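Local coordinates for orotidine-5-phosphate decarboxylase/orotate phosphoribosyltransferase, putative (Ompdcase-oprtase, putative) (Leishmania infantum, PDB 3QW3) that catalyses the decarboxylation of orotidine 5'-phosphate to UMP, as the decarboxylase domain of a bifunctional UMP synthase, at the interface of chains A and B. Coordinates in Å, arbitrary orientation; residue numbers count along the deposited sequence, not the author numbering. Chains: chain A/B, Orotidine-5-phosphate decarboxylase/orotate phosphoribosyltransferase, putative (Ompdcase-oprtase, putative).

Contact 1: the interface of chains A and B. Residues chain A 84, 111, 133, 136, 145; chain B 86-87, 111, 113-114.
A:Lys84 reaches across the dimer interface to B:Asp87, its terminal amine NZ forming a salt bridge 2.9 Å from carboxylate oxygen OD1. Both belong to the DxKxxDxxxT signature of OMP decarboxylases, in which the lysine is the proton donor of decarboxylation and the second aspartate enters the active site from the other subunit. The lysine chain is extended until a final bend (chi4 70°) turns NZ onto the carboxylate, which it meets from above the plane, 40° out of it. The two side chains cross at about a right angle. Having no side chain, B:Gly86 lets the lysine methylenes come up to its carbonyl, with CD 3.3 Å from O.

Beside this pair, A:Ser111 and B:Ser111 are twins related by the molecular two-fold, and their hydroxyls share a hydrogen bond 3.2 Å long between the two OG atoms. A hydroxyl suits this spot because it can either give or accept a hydrogen. B:Ser111 OG also receives the backbone N-H of B:Tyr113.

Further along, A:Gln145 lies over the ring of B:Tyr113, with CG 4.0 Å from the ring centroid and the amide plane only 26° from that of the ring. Its NE2 donates to the carbonyl O of B:Tyr113 at 3.1 Å, approaching from above the carbonyl plane and not on a lone pair. The other flank of the tyrosine ring meets CB of A:Leu133. B:Met114 bends its flexible thioether so that SD rests near A:Leu133 CD1 and CE reaches the methyl CG2 of A:Thr136, 3.8 Å away.

A second shell fixes the glutamine: A:Thr136 gives its backbone N-H to OE1 and accepts NE2 on its hydroxyl, holding the amide at both ends and setting which way round it points. Water 2 joins A:Gln145 N to the same B:Tyr113 carbonyl, lying 2.8 Å from that O.

Contact 2: the interface of chains A and B. Residues chain A 51-54, 56-57, 82; chain B 90-91, 94-95.
With CG anti to its backbone N (chi1 -167°), A:Asn51 points its amide at B:Thr91, whose OG1 is anti to its own carbonyl carbon (chi1 -56°) and comes tip to tip with it. B:Thr91 is the closing threonine of the DxKxxDxxxT motif of the OMP decarboxylase family, a TIM-barrel enzyme whose active site is completed by the partner subunit; A:Asp82 opens the same motif in the other chain. The threonine hydroxyl donates to the amide oxygen, OG1 to OD1 3.0 Å, arriving in the carbonyl plane on a lone pair with a C=O...donor angle of 129°. Its methyl CG2 lies against A:Asn51 ND2 and A:Ala53 CB, so this branched residue serves both a polar and an apolar neighbour.

A:Phe54 lies beneath that asparagine within chain A, with A:Asn51 OD1 3.5 Å above the centre of the phenyl plane. The ring directs its edge at the start of helix 89-102 of chain B, CE1 standing 3.5 Å from the backbone O of B:Asp90, while CZ touches the aspartate CB. CD1 meets the methyl of B:Ala94, a residue small enough to let the short helix 52-56 come close.

A:Ala53 presents its methyl squarely to B:Tyr95, CB standing 3.4 Å from the centroid of the aromatic ring as a CH-pi contact. A flat face receives a small methyl well, and alanine lets the two helices approach. At the ring edge, in plane, A:Glu56 OE2 lies 3.6 Å from CE2, a position in which the carboxylate may interact favourably with the ring hydrogens. The other carboxylate oxygen, OE1, is linked through water 3 to the backbone O of B:Tyr95. At the far end of the ring, the phenol OH binds water 4 at 2.7 Å, and that water is also bound to the backbone O of A:Asp82.

Contact 1: the interface of chains A and B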
loop_
_atom_site.group_PDB
_atom_site.type_symbol
_atom_site.label_atom_id
_atom_site.label_comp_id
_atom_site.label_asym_id
_atom_site.label_seq_id
_atom_site.Cartn_x
_atom_site.Cartn_y
_atom_site.Cartn_z
ATOM N N LYS A 84 -5.318 0.844 0.346
ATOM C CA LYS A 84 -4.144 1.701 0.137
ATOM C C LYS A 84 -3.005 0.953 -0.578
ATOM O O LYS A 84 -1.884 0.850 -0.082
ATOM C CB LYS A 84 -3.696 2.358 1.456
ATOM C CG LYS A 84 -4.779 3.254 2.082
ATOM C CD LYS A 84 -4.287 3.965 3.347
ATOM C CE LYS A 84 -5.368 4.875 3.959
ATOM N NZ LYS A 84 -6.508 4.112 4.563
ATOM N N SER A 111 -1.889 4.521 -2.842
ATOM C CA SER A 111 -0.792 5.449 -2.567
ATOM C C SER A 111 -0.288 6.062 -3.879
ATOM O O SER A 111 -0.204 5.365 -4.888
ATOM C CB SER A 111 0.357 4.711 -1.858
ATOM O OG SER A 111 1.554 5.480 -1.893
ATOM N N LEU A 133 -4.289 8.714 -2.074
ATOM C CA LEU A 133 -3.899 9.440 -0.865
ATOM C C LEU A 133 -3.359 10.810 -1.224
ATOM O O LEU A 133 -2.525 10.940 -2.122
ATOM C CB LEU A 133 -2.845 8.659 -0.076
ATOM C CG LEU A 133 -3.157 7.214 0.302
ATOM C CD1 LEU A 133 -1.956 6.644 1.079
ATOM C CD2 LEU A 133 -4.425 7.114 1.131
ATOM N N THR A 136 -3.392 13.402 4.644
ATOM C CA THR A 136 -3.897 12.674 5.805
ATOM C C THR A 136 -3.623 13.468 7.091
ATOM O O THR A 136 -2.752 14.341 7.110
ATOM C CB THR A 136 -3.347 11.224 5.855
ATOM O OG1 THR A 136 -1.916 11.248 5.843
ATOM C CG2 THR A 136 -3.832 10.441 4.643
ATOM N N GLN A 145 4.095 14.960 3.000
ATOM C CA GLN A 145 2.957 15.683 2.426
ATOM C C GLN A 145 3.098 17.204 2.519
ATOM O O GLN A 145 2.695 17.926 1.607
ATOM C CB GLN A 145 1.654 15.243 3.096
ATOM C CG GLN A 145 1.248 13.814 2.778
ATOM C CD GLN A 145 0.148 13.308 3.684
ATOM O OE1 GLN A 145 -0.640 14.091 4.220
ATOM N NE2 GLN A 145 0.078 11.992 3.854
ATOM N N GLY B 86 0.734 0.672 3.786
ATOM C CA GLY B 86 0.852 1.973 4.430
ATOM C C GLY B 86 -0.502 2.438 4.896
ATOM O O GLY B 86 -1.381 2.692 4.086
ATOM N N ASP B 87 -0.664 2.532 6.210
ATOM C CA ASP B 87 -1.909 3.009 6.796
ATOM C C ASP B 87 -1.567 3.483 8.195
ATOM O O ASP B 87 -0.394 3.635 8.521
ATOM C CB ASP B 87 -2.963 1.894 6.826
ATOM C CG ASP B 87 -4.382 2.425 6.666
ATOM O OD1 ASP B 87 -5.128 1.907 5.804
ATOM O OD2 ASP B 87 -4.759 3.360 7.400
ATOM N N SER B 111 5.057 1.938 2.076
ATOM C CA SER B 111 5.041 3.271 1.481
ATOM C C SER B 111 5.357 4.331 2.540
ATOM O O SER B 111 4.886 4.239 3.672
ATOM C CB SER B 111 3.670 3.552 0.849
ATOM O OG SER B 111 3.541 4.932 0.544
ATOM N N TYR B 113 4.432 7.478 2.242
ATOM C CA TYR B 113 3.602 8.663 1.972
ATOM C C TYR B 113 2.866 9.255 3.187
ATOM O O TYR B 113 2.694 10.479 3.275
ATOM C CB TYR B 113 2.637 8.440 0.796
ATOM C CG TYR B 113 2.006 9.737 0.356
ATOM C CD1 TYR B 113 0.686 10.056 0.704
ATOM C CD2 TYR B 113 2.750 10.678 -0.356
ATOM C CE1 TYR B 113 0.120 11.276 0.323
ATOM C CE2 TYR B 113 2.193 11.895 -0.750
ATOM C CZ TYR B 113 0.882 12.186 -0.406
ATOM O OH TYR B 113 0.359 13.396 -0.793
ATOM N N MET B 114 2.451 8.396 4.117
ATOM C CA MET B 114 1.739 8.860 5.304
ATOM C C MET B 114 2.661 9.179 6.482
ATOM O O MET B 114 2.193 9.569 7.552
ATOM C CB MET B 114 0.624 7.881 5.687
ATOM C CG MET B 114 -0.505 7.890 4.681
ATOM S SD MET B 114 -1.779 6.678 5.028
ATOM C CE MET B 114 -2.514 7.363 6.522
HETATM O O HOH W 1 -1.597 -0.557 2.540
HETATM O O HOH W 2 3.845 12.477 4.919
#

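Contact 2: the interface of chains A and B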
loop_
_atom_site.group_PDB
_atom_site.type_symbol
_atom_site.label_atom_id
_atom_site.label_comp_id
_atom_site.label_asym_id
_atom_site.label_seq_id
_atom_site.Cartn_x
_atom_site.Cartn_y
_atom_site.Cartn_z
ATOM N N ASN A 51 -12.433 -2.332 5.842
ATOM C CA ASN A 51 -11.032 -2.242 6.229
ATOM C C ASN A 51 -10.268 -3.482 5.765
ATOM O O ASN A 51 -10.396 -4.553 6.364
ATOM C CB ASN A 51 -10.973 -2.113 7.760
ATOM C CG ASN A 51 -9.600 -1.704 8.272
ATOM O OD1 ASN A 51 -9.481 -0.815 9.123
ATOM N ND2 ASN A 51 -8.566 -2.354 7.773
ATOM N N ALA A 52 -9.469 -3.342 4.705
ATOM C CA ALA A 52 -8.776 -4.495 4.109
ATOM C C ALA A 52 -7.834 -5.182 5.106
ATOM O O ALA A 52 -7.696 -6.408 5.091
ATOM C CB ALA A 52 -8.018 -4.082 2.842
ATOM N N ALA A 53 -7.222 -4.398 5.993
ATOM C CA ALA A 53 -6.286 -4.958 6.986
ATOM C C ALA A 53 -6.998 -5.813 8.032
ATOM O O ALA A 53 -6.507 -6.877 8.430
ATOM C CB ALA A 53 -5.500 -3.839 7.671
ATOM N N PHE A 54 -8.157 -5.345 8.481
ATOM C CA PHE A 54 -8.909 -6.046 9.515
ATOM C C PHE A 54 -9.373 -7.411 9.016
ATOM O O PHE A 54 -9.410 -8.377 9.778
ATOM C CB PHE A 54 -10.096 -5.197 9.981
ATOM C CG PHE A 54 -9.737 -4.121 10.984
ATOM C CD1 PHE A 54 -8.433 -3.650 11.114
ATOM C CD2 PHE A 54 -10.722 -3.570 11.795
ATOM C CE1 PHE A 54 -8.117 -2.648 12.043
ATOM C CE2 PHE A 54 -10.422 -2.567 12.720
ATOM C CZ PHE A 54 -9.120 -2.104 12.845
ATOM N N GLU A 56 -7.816 -9.104 6.399
ATOM C CA GLU A 56 -6.573 -9.850 6.196
ATOM C C GLU A 56 -6.102 -10.499 7.504
ATOM O O GLU A 56 -5.541 -11.599 7.488
ATOM C CB GLU A 56 -5.471 -8.940 5.630
ATOM C CG GLU A 56 -4.157 -9.686 5.375
ATOM C CD GLU A 56 -3.017 -8.782 4.945
ATOM O OE1 GLU A 56 -1.872 -9.033 5.383
ATOM O OE2 GLU A 56 -3.255 -7.834 4.165
ATOM N N PHE A 57 -6.350 -9.815 8.621
ATOM C CA PHE A 57 -5.975 -10.278 9.967
ATOM C C PHE A 57 -6.472 -11.696 10.263
ATOM O O PHE A 57 -5.772 -12.481 10.908
ATOM C CB PHE A 57 -6.505 -9.289 11.022
ATOM C CG PHE A 57 -6.151 -9.644 12.449
ATOM C CD1 PHE A 57 -6.946 -10.522 13.183
ATOM C CD2 PHE A 57 -5.050 -9.062 13.068
ATOM C CE1 PHE A 57 -6.627 -10.845 14.508
ATOM C CE2 PHE A 57 -4.728 -9.370 14.394
ATOM C CZ PHE A 57 -5.518 -10.265 15.111
ATOM N N ASP A 82 -10.802 -0.140 1.344
ATOM C CA ASP A 82 -9.709 0.688 1.865
ATOM C C ASP A 82 -8.464 -0.159 2.056
ATOM O O ASP A 82 -8.203 -0.677 3.148
ATOM C CB ASP A 82 -10.088 1.405 3.160
ATOM C CG ASP A 82 -9.168 2.581 3.466
ATOM O OD1 ASP A 82 -8.155 2.784 2.753
ATOM O OD2 ASP A 82 -9.457 3.318 4.427
ATOM N N ASP B 90 -4.679 1.326 14.245
ATOM C CA ASP B 90 -5.132 -0.063 14.312
ATOM C C ASP B 90 -5.043 -0.791 12.980
ATOM O O ASP B 90 -4.827 -2.002 12.951
ATOM C CB ASP B 90 -6.579 -0.148 14.821
ATOM C CG ASP B 90 -6.717 0.211 16.292
ATOM O OD1 ASP B 90 -5.698 0.268 17.013
ATOM O OD2 ASP B 90 -7.871 0.433 16.726
ATOM N N THR B 91 -5.242 -0.055 11.885
ATOM C CA THR B 91 -5.204 -0.639 10.554
ATOM C C THR B 91 -3.780 -1.081 10.228
ATOM O O THR B 91 -3.555 -2.210 9.792
ATOM C CB THR B 91 -5.729 0.336 9.482
ATOM O OG1 THR B 91 -7.050 0.766 9.837
ATOM C CG2 THR B 91 -5.775 -0.340 8.124
ATOM N N ALA B 94 -2.811 -4.042 12.227
ATOM C CA ALA B 94 -3.369 -5.276 11.699
ATOM C C ALA B 94 -2.530 -5.801 10.529
ATOM O O ALA B 94 -2.287 -7.006 10.436
ATOM C CB ALA B 94 -4.836 -5.077 11.286
ATOM N N TYR B 95 -2.068 -4.904 9.658
ATOM C CA TYR B 95 -1.173 -5.314 8.571
ATOM C C TYR B 95 0.126 -5.909 9.128
ATOM O O TYR B 95 0.643 -6.901 8.602
ATOM C CB TYR B 95 -0.805 -4.138 7.673
ATOM C CG TYR B 95 -1.830 -3.733 6.632
ATOM C CD1 TYR B 95 -2.157 -2.391 6.455
ATOM C CD2 TYR B 95 -2.438 -4.681 5.804
ATOM C CE1 TYR B 95 -3.083 -1.990 5.478
ATOM C CE2 TYR B 95 -3.362 -4.292 4.824
ATOM C CZ TYR B 95 -3.678 -2.947 4.672
ATOM O OH TYR B 95 -4.587 -2.549 3.709
HETATM O O HOH W 3 0.111 -7.007 5.486
HETATM O O HOH W 4 -5.496 0.034 3.917
#

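The C-alpha centres of contact 1 and contact 2 lie about 14 Å apart. Strand 80-85 of chain A serves both, and the chain B segment continues from the loop at residues 86-87 in contact 1 into helix 89-102 in contact 2. The catalytic signature thus spans both patches, with residues from each subunit, so pairing of the subunits probably completes each active site. Because the interface is two-fold symmetric, each contact recurs with the chains exchanged. The UMP synthase has been described as an unusual tetramer; the two decarboxylase domains here show one pairing, and they alone do not reveal how four chains assemble.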